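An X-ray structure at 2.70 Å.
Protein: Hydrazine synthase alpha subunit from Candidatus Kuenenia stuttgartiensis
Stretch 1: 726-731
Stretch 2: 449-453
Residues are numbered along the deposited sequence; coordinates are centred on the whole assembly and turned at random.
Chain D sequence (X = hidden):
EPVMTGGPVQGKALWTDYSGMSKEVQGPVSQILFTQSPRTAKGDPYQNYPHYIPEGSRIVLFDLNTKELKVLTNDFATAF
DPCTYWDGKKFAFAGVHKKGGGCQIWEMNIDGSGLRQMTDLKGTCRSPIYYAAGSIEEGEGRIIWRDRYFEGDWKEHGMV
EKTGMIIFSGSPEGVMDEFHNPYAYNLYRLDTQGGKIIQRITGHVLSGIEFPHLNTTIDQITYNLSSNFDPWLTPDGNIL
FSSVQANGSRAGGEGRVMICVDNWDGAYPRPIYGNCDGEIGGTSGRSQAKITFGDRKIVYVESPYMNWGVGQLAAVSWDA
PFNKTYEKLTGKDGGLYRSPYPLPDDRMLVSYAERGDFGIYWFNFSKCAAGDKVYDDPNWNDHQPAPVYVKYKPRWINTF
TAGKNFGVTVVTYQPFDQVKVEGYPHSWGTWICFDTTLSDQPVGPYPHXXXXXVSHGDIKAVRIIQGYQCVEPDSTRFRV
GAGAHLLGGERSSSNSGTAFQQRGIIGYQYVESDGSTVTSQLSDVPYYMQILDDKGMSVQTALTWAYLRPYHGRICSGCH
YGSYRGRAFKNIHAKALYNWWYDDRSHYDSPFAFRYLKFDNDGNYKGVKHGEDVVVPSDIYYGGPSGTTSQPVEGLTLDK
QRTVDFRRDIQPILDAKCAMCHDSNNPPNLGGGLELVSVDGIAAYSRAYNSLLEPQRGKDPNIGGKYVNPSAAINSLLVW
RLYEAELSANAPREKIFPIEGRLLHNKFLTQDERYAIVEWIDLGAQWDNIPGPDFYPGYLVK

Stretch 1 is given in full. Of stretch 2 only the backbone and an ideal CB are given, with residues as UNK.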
# COMPACT_ATOMS: atom_id res chain seq x y z
N GLU D 726 -9.10 17.98 21.59
CA GLU D 726 -8.94 17.12 20.42
C GLU D 726 -8.89 18.00 19.18
O GLU D 726 -9.89 18.60 18.76
CB GLU D 726 -10.05 16.06 20.34
CG GLU D 726 -11.49 16.57 20.32
CD GLU D 726 -12.49 15.44 20.18
OE1 GLU D 726 -12.39 14.66 19.21
OE2 GLU D 726 -13.40 15.33 21.04
N LEU D 727 -7.70 18.09 18.60
CA LEU D 727 -7.41 19.05 17.54
C LEU D 727 -7.83 18.58 16.15
O LEU D 727 -8.32 19.38 15.35
CB LEU D 727 -5.92 19.39 17.56
CG LEU D 727 -5.48 20.04 18.87
CD1 LEU D 727 -3.98 20.24 18.91
CD2 LEU D 727 -6.20 21.36 19.08
N SER D 728 -7.63 17.30 15.86
CA SER D 728 -7.91 16.78 14.53
C SER D 728 -8.89 15.61 14.55
O SER D 728 -9.37 15.20 15.60
CB SER D 728 -6.61 16.35 13.85
OG SER D 728 -6.05 15.22 14.49
N ALA D 729 -9.19 15.09 13.36
CA ALA D 729 -10.10 13.96 13.22
C ALA D 729 -9.34 12.64 13.25
O ALA D 729 -9.93 11.57 13.09
CB ALA D 729 -10.91 14.09 11.94
N ASN D 730 -8.03 12.72 13.44
CA ASN D 730 -7.22 11.52 13.59
C ASN D 730 -6.68 11.41 15.00
O ASN D 730 -5.79 12.16 15.40
CB ASN D 730 -6.07 11.51 12.58
CG ASN D 730 -6.53 11.80 11.17
OD1 ASN D 730 -7.07 10.93 10.49
ND2 ASN D 730 -6.31 13.03 10.71
N ALA D 731 -7.22 10.46 15.76
CA ALA D 731 -6.80 10.26 17.14
C ALA D 731 -5.50 9.46 17.19
O ALA D 731 -5.40 8.41 16.56
CB ALA D 731 -7.89 9.56 17.94
N UNK D 449 -2.44 14.46 3.55
CA UNK D 449 -3.89 14.50 3.54
C UNK D 449 -4.41 15.56 4.51
O UNK D 449 -3.63 16.24 5.17
CB UNK D 449 -4.46 13.13 3.89
N UNK D 450 -5.73 15.69 4.59
CA UNK D 450 -6.34 16.65 5.50
C UNK D 450 -6.50 16.07 6.90
O UNK D 450 -6.89 14.91 7.06
CB UNK D 450 -7.70 17.10 4.96
N UNK D 451 -6.18 16.87 7.91
CA UNK D 451 -6.33 16.44 9.29
C UNK D 451 -7.77 16.66 9.76
O UNK D 451 -8.16 16.18 10.83
CB UNK D 451 -5.35 17.19 10.19
N UNK D 452 -8.53 17.37 8.94
CA UNK D 452 -9.92 17.71 9.24
C UNK D 452 -10.53 18.45 8.05
O UNK D 452 -9.80 18.93 7.17
CB UNK D 452 -10.01 18.56 10.51
N UNK D 453 -11.85 18.55 8.03
CA UNK D 453 -12.53 19.30 6.99
C UNK D 453 -12.27 20.80 7.14
O UNK D 453 -12.35 21.34 8.23
CB UNK D 453 -14.03 19.01 7.03

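Neither stretch forms a regular helix or strand, so the contact is one loop laid against another, and its rules must be read position by position.

Position 449 is the easiest to read: from its ideal CB nothing of stretch 1 lies within 5.5 Å, and its extended backbone sets no demand from this side. Almost any side chain would be tolerated here. The deposited residue is Gln-449, which stays out of contact with stretch 1; its OE1 is hydrogen-bonded elsewhere in the structure.

Position 450 is similarly free. Its CA-to-CB bond points sideways and again finds no neighbour of stretch 1 within 5.5 Å, so a long polar or charged chain fits as well as a small one. It is Lys-450, with chi1 m and the rest of the chain extended, leading away from stretch 1. Its part in the contact is slight and comes through the backbone, where Lys-450 O lies 4.1 Å from Asn-730 ND2.

Position 451 is where the two loops engage. The carbonyl O of 451 receives a hydrogen bond from Ala-729 N at 2.9 Å, and the N-H...O angle of 173° makes it nearly straight. This bond is indifferent to the side chain, and the backbones are close here: the CA of 451 is 5.5 Å from the CA of Ser-728. The ideal CB of 451 points sideways, 4.0 Å from Ser-728 CB and 4.3 Å from Asn-730 ND2. Such near neighbours favour something small, alanine or serine. The deposited residue is Ala-451, whose methyl packs against Ser-728 without adding a polar group. Ala-451 O also lies 3.4 Å from Ser-728 CB and 3.7 Å from Asn-730 ND2; neither approach is a hydrogen bond.

Position 452 also points sideways, but with more room. The ideal CB of 452 is 4.6 Å from Ala-729 N, 4.9 Å from Ser-728 CA and 5.2 Å from Leu-727 O. What stretch 1 offers is mainly backbone, with a carbonyl oxygen within range of an extended chain, so lysine, arginine, glutamine or methionine could all run along it. The choice is Lys-452: chi1 is p, the remaining torsions are t, and the aliphatic part passes Leu-727, with Lys-452 CD 4.0 Å from Leu-727 O. The carbonyl thus meets a methylene, while NZ is hydrogen-bonded elsewhere in the structure.

Position 453 has left the contact, with no atom of stretch 1 within 5.5 Å of its ideal CB. Many side chains would serve; it is Asn-453, which makes no contact with stretch 1.

Stretch 2 449-453: QKAKN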
# COMPACT_ATOMS: atom_id res chain seq x y z
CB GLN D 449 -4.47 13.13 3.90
CG GLN D 449 -4.07 12.02 2.94
CD GLN D 449 -4.43 10.64 3.47
OE1 GLN D 449 -4.46 10.41 4.68
NE2 GLN D 449 -4.72 9.72 2.56
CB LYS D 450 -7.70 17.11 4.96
CG LYS D 450 -7.63 17.86 3.65
CD LYS D 450 -9.00 18.40 3.25
CE LYS D 450 -8.94 19.18 1.95
NZ LYS D 450 -10.26 19.75 1.59
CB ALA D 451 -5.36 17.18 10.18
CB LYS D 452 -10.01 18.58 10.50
CG LYS D 452 -9.22 19.88 10.41
CD LYS D 452 -9.34 20.68 11.70
CE LYS D 452 -8.52 21.96 11.63
NZ LYS D 452 -8.63 22.76 12.87
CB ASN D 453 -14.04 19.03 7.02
CG ASN D 453 -14.38 17.60 6.66
OD1 ASN D 453 -13.72 16.98 5.82
ND2 ASN D 453 -15.42 17.06 7.30
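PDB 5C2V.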